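Local coordinates for protein papain-like protease (Human betacoronavirus 2c EMC/2012, PDB 4RNA) that probably cleaves the viral polyprotein as a cysteine protease and, as in related coronavirus enzymes, removes ubiquitin-like modifiers from host proteins, at residues A[4-12]-A[19-28]. Numbering follows the deposited sequence.
Sequences LTIEVLVTV and TVVLNNKNTY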
ATOM      1  N   LEU A   4     -41.648   9.219  11.006  1.00 49.00           N
ATOM      2  CA  LEU A   4     -40.942   8.359  12.026  1.00 51.93           C
ATOM      3  C   LEU A   4     -39.406   8.596  12.194  1.00 50.67           C
ATOM      4  O   LEU A   4     -38.648   8.757  11.215  1.00 44.70           O
ATOM      5  CB  LEU A   4     -41.240   6.891  11.735  1.00 56.44           C
ATOM      6  CG  LEU A   4     -40.838   5.874  12.779  1.00 62.09           C
ATOM      7  CD1 LEU A   4     -41.941   4.826  12.838  1.00 68.53           C
ATOM      8  CD2 LEU A   4     -39.474   5.286  12.421  1.00 61.43           C
ATOM      9  N   THR A   5     -38.945   8.637  13.434  1.00 49.69           N
ATOM     10  CA  THR A   5     -37.519   8.806  13.676  1.00 44.81           C
ATOM     11  C   THR A   5     -36.972   7.762  14.612  1.00 45.21           C
ATOM     12  O   THR A   5     -37.718   7.179  15.423  1.00 40.51           O
ATOM     13  CB  THR A   5     -37.139  10.211  14.145  1.00 49.02           C
ATOM     14  OG1 THR A   5     -37.761  10.451  15.396  1.00 56.40           O
ATOM     15  CG2 THR A   5     -37.598  11.265  13.124  1.00 51.38           C
ATOM     16  N   ILE A   6     -35.656   7.515  14.467  1.00 43.77           N
ATOM     17  CA  ILE A   6     -34.863   6.662  15.345  1.00 41.12           C
ATOM     18  C   ILE A   6     -33.579   7.330  15.837  1.00 42.06           C
ATOM     19  O   ILE A   6     -33.092   8.300  15.249  1.00 38.39           O
ATOM     20  CB  ILE A   6     -34.546   5.298  14.729  1.00 47.75           C
ATOM     21  CG1 ILE A   6     -33.567   5.443  13.549  1.00 45.54           C
ATOM     22  CG2 ILE A   6     -35.838   4.592  14.358  1.00 43.14           C
ATOM     23  CD1 ILE A   6     -33.055   4.125  13.045  1.00 46.63           C
ATOM     24  N   GLU A   7     -33.040   6.790  16.924  1.00 39.47           N
ATOM     25  CA  GLU A   7     -31.726   7.187  17.442  1.00 43.83           C
ATOM     26  C   GLU A   7     -30.789   5.994  17.233  1.00 42.00           C
ATOM     27  O   GLU A   7     -31.176   4.816  17.460  1.00 41.97           O
ATOM     28  CB  GLU A   7     -31.809   7.566  18.903  1.00 45.55           C
ATOM     29  CG  GLU A   7     -32.282   8.995  19.110  1.00 59.82           C
ATOM     30  CD  GLU A   7     -31.993   9.562  20.511  1.00 71.71           C
ATOM     31  OE1 GLU A   7     -31.737   8.762  21.438  1.00 83.63           O
ATOM     32  OE2 GLU A   7     -32.012  10.813  20.707  1.00 75.52           O
ATOM     33  N   VAL A   8     -29.590   6.279  16.720  1.00 41.34           N
ATOM     34  CA  VAL A   8     -28.571   5.224  16.541  1.00 36.76           C
ATOM     35  C   VAL A   8     -27.306   5.746  17.166  1.00 33.95           C
ATOM     36  O   VAL A   8     -27.122   6.966  17.251  1.00 32.25           O
ATOM     37  CB  VAL A   8     -28.270   4.936  15.060  1.00 37.35           C
ATOM     38  CG1 VAL A   8     -29.426   4.163  14.408  1.00 33.73           C
ATOM     39  CG2 VAL A   8     -27.936   6.218  14.307  1.00 32.70           C
ATOM     40  N   LEU A   9     -26.422   4.815  17.525  1.00 32.72           N
ATOM     41  CA  LEU A   9     -25.117   5.213  18.083  1.00 32.60           C
ATOM     42  C   LEU A   9     -24.101   4.942  16.960  1.00 35.43           C
ATOM     43  O   LEU A   9     -24.005   3.830  16.400  1.00 32.65           O
ATOM     44  CB  LEU A   9     -24.751   4.370  19.323  1.00 32.69           C
ATOM     45  CG  LEU A   9     -25.641   4.582  20.584  1.00 38.22           C
ATOM     46  CD1 LEU A   9     -25.259   3.604  21.696  1.00 46.42           C
ATOM     47  CD2 LEU A   9     -25.601   5.991  21.109  1.00 37.10           C
ATOM     48  N   VAL A  10     -23.377   5.965  16.626  1.00 27.42           N
ATOM     49  CA  VAL A  10     -22.439   5.905  15.532  1.00 28.00           C
ATOM     50  C   VAL A  10     -21.014   5.856  16.049  1.00 29.57           C
ATOM     51  O   VAL A  10     -20.595   6.723  16.861  1.00 28.27           O
ATOM     52  CB  VAL A  10     -22.724   7.089  14.564  1.00 27.31           C
ATOM     53  CG1 VAL A  10     -21.700   7.101  13.450  1.00 27.37           C
ATOM     54  CG2 VAL A  10     -24.138   6.847  13.905  1.00 30.80           C
ATOM     55  N   THR A  11     -20.216   4.927  15.533  1.00 25.56           N
ATOM     56  CA  THR A  11     -18.808   4.884  15.994  1.00 27.19           C
ATOM     57  C   THR A  11     -17.877   4.560  14.806  1.00 31.25           C
ATOM     58  O   THR A  11     -18.299   3.969  13.801  1.00 28.13           O
ATOM     59  CB  THR A  11     -18.661   3.825  17.149  1.00 23.70           C
ATOM     60  OG1 THR A  11     -17.340   3.765  17.663  1.00 26.24           O
ATOM     61  CG2 THR A  11     -18.936   2.350  16.533  1.00 20.27           C
ATOM     62  N   VAL A  12     -16.630   4.951  14.914  1.00 26.54           N
ATOM     63  CA  VAL A  12     -15.563   4.423  14.040  1.00 30.59           C
ATOM     64  C   VAL A  12     -14.571   3.516  14.776  1.00 35.57           C
ATOM     65  O   VAL A  12     -13.679   2.874  14.160  1.00 36.96           O
ATOM     66  CB  VAL A  12     -14.773   5.526  13.311  1.00 29.33           C
ATOM     67  CG1 VAL A  12     -15.671   6.468  12.547  1.00 30.32           C
ATOM     68  CG2 VAL A  12     -13.835   6.325  14.279  1.00 30.48           C
ATOM     69  N   THR A  19     -24.663   9.996  19.293  1.00 30.91           N
ATOM     70  CA  THR A  19     -26.056   9.724  19.017  1.00 32.66           C
ATOM     71  C   THR A  19     -26.539  10.548  17.825  1.00 29.66           C
ATOM     72  O   THR A  19     -26.416  11.737  17.783  1.00 31.45           O
ATOM     73  CB  THR A  19     -26.991   9.943  20.207  1.00 32.37           C
ATOM     74  OG1 THR A  19     -26.507   9.167  21.299  1.00 33.73           O
ATOM     75  CG2 THR A  19     -28.457   9.496  19.785  1.00 30.99           C
ATOM     76  N   VAL A  20     -27.138   9.858  16.855  1.00 28.64           N
ATOM     77  CA  VAL A  20     -27.635  10.561  15.673  1.00 31.54           C
ATOM     78  C   VAL A  20     -29.105  10.178  15.533  1.00 31.53           C
ATOM     79  O   VAL A  20     -29.443   9.003  15.663  1.00 32.25           O
ATOM     80  CB  VAL A  20     -26.821  10.176  14.381  1.00 34.08           C
ATOM     81  CG1 VAL A  20     -27.416  10.847  13.147  1.00 35.82           C
ATOM     82  CG2 VAL A  20     -25.350  10.626  14.564  1.00 31.17           C
ATOM     83  N   VAL A  21     -29.959  11.165  15.256  1.00 32.36           N
ATOM     84  CA  VAL A  21     -31.386  10.904  15.013  1.00 35.27           C
ATOM     85  C   VAL A  21     -31.653  10.838  13.490  1.00 33.17           C
ATOM     86  O   VAL A  21     -31.278  11.767  12.758  1.00 33.55           O
ATOM     87  CB  VAL A  21     -32.237  12.036  15.656  1.00 39.43           C
ATOM     88  CG1 VAL A  21     -33.708  11.875  15.288  1.00 37.69           C
ATOM     89  CG2 VAL A  21     -32.043  12.043  17.169  1.00 38.53           C
ATOM     90  N   LEU A  22     -32.256   9.749  13.035  1.00 31.90           N
ATOM     91  CA  LEU A  22     -32.520   9.553  11.624  1.00 33.83           C
ATOM     92  C   LEU A  22     -34.051   9.420  11.356  1.00 43.00           C
ATOM     93  O   LEU A  22     -34.807   9.046  12.265  1.00 40.87           O
ATOM     94  CB  LEU A  22     -31.866   8.227  11.212  1.00 33.22           C
ATOM     95  CG  LEU A  22     -30.319   8.234  11.425  1.00 30.48           C
ATOM     96  CD1 LEU A  22     -29.782   6.825  11.229  1.00 33.95           C
ATOM     97  CD2 LEU A  22     -29.678   9.123  10.379  1.00 29.65           C
ATOM     98  N   ASN A  23     -34.488   9.672  10.119  1.00 40.04           N
ATOM     99  CA  ASN A  23     -35.912   9.420   9.719  1.00 38.41           C
ATOM    100  C   ASN A  23     -35.942   8.179   8.918  1.00 41.36           C
ATOM    101  O   ASN A  23     -34.876   7.671   8.551  1.00 37.33           O
ATOM    102  CB  ASN A  23     -36.515  10.545   8.872  1.00 36.02           C
ATOM    103  CG  ASN A  23     -35.810  10.751   7.530  1.00 35.53           C
ATOM    104  OD1 ASN A  23     -35.768   9.871   6.661  1.00 46.14           O
ATOM    105  ND2 ASN A  23     -35.284  11.896   7.354  1.00 45.16           N
ATOM    106  N   ASN A  24     -37.148   7.722   8.608  1.00 38.88           N
ATOM    107  CA  ASN A  24     -37.299   6.559   7.750  1.00 46.76           C
ATOM    108  C   ASN A  24     -37.701   6.944   6.329  1.00 48.28           C
ATOM    109  O   ASN A  24     -38.282   6.138   5.622  1.00 54.87           O
ATOM    110  CB  ASN A  24     -38.222   5.487   8.370  1.00 49.19           C
ATOM    111  CG  ASN A  24     -39.700   5.883   8.368  1.00 55.43           C
ATOM    112  OD1 ASN A  24     -40.050   7.049   8.172  1.00 50.27           O
ATOM    113  ND2 ASN A  24     -40.580   4.897   8.609  1.00 55.95           N
ATOM    114  N   LYS A  25     -37.397   8.178   5.930  1.00 52.31           N
ATOM    115  CA  LYS A  25     -37.658   8.656   4.552  1.00 62.61           C
ATOM    116  C   LYS A  25     -36.433   8.354   3.645  1.00 64.32           C
ATOM    117  O   LYS A  25     -36.524   7.555   2.708  1.00 73.32           O
ATOM    118  CB  LYS A  25     -37.976  10.182   4.485  1.00 65.42           C
ATOM    119  CG  LYS A  25     -38.836  10.791   5.596  1.00 75.54           C
ATOM    120  CD  LYS A  25     -39.377  12.193   5.257  1.00 75.71           C
ATOM    121  CE  LYS A  25     -39.493  13.134   6.463  1.00 72.74           C
ATOM    122  NZ  LYS A  25     -39.582  12.499   7.818  1.00 72.76           N
ATOM    123  N   ASN A  26     -35.296   8.986   3.950  1.00 49.70           N
ATOM    124  CA  ASN A  26     -34.068   8.888   3.149  1.00 47.99           C
ATOM    125  C   ASN A  26     -33.190   7.679   3.521  1.00 44.46           C
ATOM    126  O   ASN A  26     -33.336   7.082   4.589  1.00 44.00           O
ATOM    127  CB  ASN A  26     -33.242  10.143   3.344  1.00 54.11           C
ATOM    128  CG  ASN A  26     -34.005  11.403   3.031  1.00 67.44           C
ATOM    129  OD1 ASN A  26     -33.522  12.248   2.282  1.00 79.42           O
ATOM    130  ND2 ASN A  26     -35.185  11.551   3.618  1.00 61.33           N
ATOM    131  N   THR A  27     -32.242   7.347   2.661  1.00 41.42           N
ATOM    132  CA  THR A  27     -31.248   6.313   3.013  1.00 37.59           C
ATOM    133  C   THR A  27     -30.288   6.761   4.101  1.00 33.12           C
ATOM    134  O   THR A  27     -30.112   7.974   4.352  1.00 33.42           O
ATOM    135  CB  THR A  27     -30.358   5.996   1.826  1.00 38.17           C
ATOM    136  OG1 THR A  27     -29.790   7.222   1.366  1.00 35.40           O
ATOM    137  CG2 THR A  27     -31.188   5.280   0.760  1.00 35.57           C
ATOM    138  N   TYR A  28     -29.627   5.764   4.701  1.00 36.42           N
ATOM    139  CA  TYR A  28     -28.484   6.038   5.603  1.00 32.37           C
ATOM    140  C   TYR A  28     -27.428   6.899   4.916  1.00 32.68           C
ATOM    141  O   TYR A  28     -26.947   7.927   5.449  1.00 32.22           O
ATOM    142  CB  TYR A  28     -27.867   4.717   5.984  1.00 29.41           C
ATOM    143  CG  TYR A  28     -28.557   4.047   7.114  1.00 31.54           C
ATOM    144  CD1 TYR A  28     -28.390   4.513   8.416  1.00 32.97           C
ATOM    145  CD2 TYR A  28     -29.379   2.914   6.901  1.00 33.69           C
ATOM    146  CE1 TYR A  28     -28.997   3.881   9.493  1.00 33.43           C
ATOM    147  CE2 TYR A  28     -30.001   2.277   7.975  1.00 35.42           C
ATOM    148  CZ  TYR A  28     -29.810   2.783   9.257  1.00 34.21           C
ATOM    149  OH  TYR A  28     -30.419   2.218  10.342  1.00 42.22           O
TER
HETATM  150  O   HOH W   1     -42.813   8.778   8.864  1.00 54.21           O
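I6 and L22, and likewise V8 and V20, are hydrogen-bonded pairs of an antiparallel β hairpin, strands 5-11 and 19-23 running at 150° with their axes 4.5 Å apart at closest approach. Each pair is tied by two backbone bonds; I6 N reaches L22 O at 2.8 Å, in the carbonyl plane. Beyond them the ladder weakens, N24 N meeting L4 O at 3.2 Å with an N-H···O angle of only 132°.

On the face bearing I6, V8, V20 and L22, the contact is apolar. V8 CG2, set between its own backbone N and carbonyl carbon (CG1 at chi1 -73°), meets L22 CD1 at 3.6 Å, the two side chains at about a right angle. I6 CG1 lies against L22 CB at 4.0 Å, while at the far end V10 CG2 touches V20 CG2.

On the other face the extended chain of E7 lies across T19 and V21: its CG is 3.6 Å from V21 CG2 and its CD 3.6 Å from T19 CG2. V227 of the second subunit packs on E7 and T19 here.

Past the strand, N23 OD1 accepts N26 N at 2.9 Å, an Asx motif, in the loop that leads to the helix beginning at Y28. Chemically, the hairpin is two-sided: aliphatic groups face the core of the small N-terminal domain, ubiquitin-like in this family, whereas E7, an exposed residue, packs its CG and CD on the methyls of V21 and T19.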